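Local coordinates for protein BH2851 (Bacillus halodurans, PDB 2GFG) that is of unknown function but carries a CYTH-type antiparallel barrel, and is a putative adenylate cyclase or phosphatase-like relative that probably acts on phosphate-containing substrates, at residues A[160-163]-A[164-168]. Numbering follows the deposited sequence.
Sequences HATV and TFQEI. With EDO (1,2-ethanediol), chain I.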
loop_
_atom_site.group_PDB
_atom_site.type_symbol
_atom_site.label_atom_id
_atom_site.label_comp_id
_atom_site.label_asym_id
_atom_site.label_seq_id
_atom_site.Cartn_x
_atom_site.Cartn_y
_atom_site.Cartn_z
ATOM N N HIS A 160 0.921 -19.302 7.793
ATOM C CA HIS A 160 -0.281 -19.677 7.028
ATOM C C HIS A 160 -0.420 -18.830 5.739
ATOM O O HIS A 160 -0.897 -19.323 4.710
ATOM C CB HIS A 160 -1.541 -19.543 7.901
ATOM C CG HIS A 160 -2.607 -20.549 7.584
ATOM N ND1 HIS A 160 -3.019 -20.823 6.296
ATOM C CD2 HIS A 160 -3.372 -21.321 8.395
ATOM C CE1 HIS A 160 -3.975 -21.735 6.326
ATOM N NE2 HIS A 160 -4.208 -22.053 7.587
ATOM N N ALA A 161 0.009 -17.567 5.807
ATOM C CA ALA A 161 0.002 -16.666 4.630
ATOM C C ALA A 161 0.908 -17.186 3.500
ATOM O O ALA A 161 0.580 -17.050 2.329
ATOM C CB ALA A 161 0.423 -15.265 5.032
ATOM N N THR A 162 2.072 -17.726 3.871
ATOM C CA THR A 162 3.003 -18.335 2.898
ATOM C C THR A 162 2.363 -19.546 2.218
ATOM O O THR A 162 2.385 -19.664 0.990
ATOM C CB THR A 162 4.303 -18.792 3.579
ATOM O OG1 THR A 162 4.870 -17.703 4.302
ATOM C CG2 THR A 162 5.325 -19.306 2.538
ATOM N N VAL A 163 1.817 -20.450 3.032
ATOM C CA VAL A 163 1.151 -21.652 2.530
ATOM C C VAL A 163 -0.010 -21.283 1.585
ATOM O O VAL A 163 -0.112 -21.817 0.480
ATOM C CB VAL A 163 0.620 -22.537 3.698
ATOM C CG1 VAL A 163 -0.288 -23.664 3.176
ATOM C CG2 VAL A 163 1.791 -23.122 4.501
ATOM N N THR A 164 -0.853 -20.346 2.021
ATOM C CA THR A 164 -2.013 -19.933 1.234
ATOM C C THR A 164 -1.606 -19.257 -0.081
ATOM O O THR A 164 -2.206 -19.517 -1.117
ATOM C CB THR A 164 -2.937 -18.984 2.032
ATOM O OG1 THR A 164 -3.315 -19.613 3.267
ATOM C CG2 THR A 164 -4.196 -18.650 1.230
ATOM N N PHE A 165 -0.577 -18.404 -0.035
ATOM C CA PHE A 165 -0.136 -17.677 -1.240
ATOM C C PHE A 165 0.533 -18.596 -2.251
ATOM O O PHE A 165 0.311 -18.459 -3.449
ATOM C CB PHE A 165 0.797 -16.522 -0.891
ATOM C CG PHE A 165 1.019 -15.564 -2.040
ATOM C CD1 PHE A 165 -0.044 -14.803 -2.543
ATOM C CD2 PHE A 165 2.280 -15.437 -2.641
ATOM C CE1 PHE A 165 0.147 -13.916 -3.619
ATOM C CE2 PHE A 165 2.471 -14.563 -3.711
ATOM C CZ PHE A 165 1.389 -13.803 -4.204
ATOM N N GLN A 166 1.357 -19.527 -1.768
ATOM C CA GLN A 166 1.972 -20.536 -2.646
ATOM C C GLN A 166 0.893 -21.417 -3.305
ATOM O O GLN A 166 1.048 -21.837 -4.447
ATOM C CB GLN A 166 2.977 -21.404 -1.875
ATOM C CG GLN A 166 4.259 -20.656 -1.427
ATOM C CD GLN A 166 5.026 -20.044 -2.590
ATOM O OE1 GLN A 166 5.243 -20.690 -3.611
ATOM N NE2 GLN A 166 5.428 -18.782 -2.439
ATOM N N GLU A 167 -0.196 -21.672 -2.570
ATOM C CA GLU A 167 -1.358 -22.399 -3.104
ATOM C C GLU A 167 -2.048 -21.598 -4.226
ATOM O O GLU A 167 -2.422 -22.160 -5.250
ATOM C CB GLU A 167 -2.357 -22.722 -1.967
ATOM C CG GLU A 167 -3.660 -23.429 -2.419
ATOM C CD GLU A 167 -4.796 -22.455 -2.757
ATOM O OE1 GLU A 167 -5.150 -21.625 -1.901
ATOM O OE2 GLU A 167 -5.371 -22.577 -3.857
ATOM N N ILE A 168 -2.207 -20.287 -4.015
ATOM C CA ILE A 168 -2.799 -19.385 -5.035
ATOM C C ILE A 168 -1.967 -19.394 -6.328
ATOM O O ILE A 168 -2.516 -19.514 -7.419
ATOM C CB ILE A 168 -2.938 -17.912 -4.502
ATOM C CG1 ILE A 168 -3.980 -17.845 -3.392
ATOM C CG2 ILE A 168 -3.333 -16.926 -5.651
ATOM C CD1 ILE A 168 -3.882 -16.600 -2.517
HETATM C C1 EDO I . -4.431 -17.989 6.161
HETATM O O1 EDO I . -5.471 -18.367 5.232
HETATM C C2 EDO I . -4.481 -16.478 6.470
HETATM O O2 EDO I . -3.257 -16.025 7.117
#
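The imidazole of His160 has different neighbours at its face and at its edge: carbon C1 of a 1,2-ethanediol, probably from the crystallisation liquor, lies over one face, 3.2 Å from ND1 of His160, while OG1 of Thr164 stands at the edge, near the ring plane. That hydroxyl, one helical turn on, donates to the backbone O of His160 at 2.8 Å (OG1 of Thr164 to O). The donor sits above the carbonyl plane, 37° out of it, and Thr164 N reaches the same oxygen from the opposite face, at 2.9 Å from O of His160. Two donors of one residue thus grip a single carbonyl, a familiar way for a threonine within a helix to satisfy its hydroxyl. The torsion explains the reach: chi1 of -55° sets OG1 anti to the carbonyl carbon and beside the backbone N, pointing back along the helix. The diol hydroxyl O1 in turn donates to OG1 of Thr164 across 3.2 Å, and the diol also bonds to Thr156 N. With an alanine at Thr164, the His160 carbonyl would probably keep its backbone donor but lose the hydroxyl, and O1 of the diol would lose this acceptor. The i to i+4 ladder continues with Gln166 N to Thr162 O (2.9 Å). Thr162 OG1 reaches back one turn to Glu158 O, at the helix start, and also bonds to Arg10 of strand 4-14; further on, Glu167 OE2 bonds to Thr171. Residues 160-168 form one continuous run of helix 158-171, which follows barrel strand 146-155. Its buried side packs on the barrel: Thr164 and Phe165 touch Phe153 of that strand, Ala161 meets Ile8 of strand 4-14, and Ile168 reaches Tyr131 of strand 117-131.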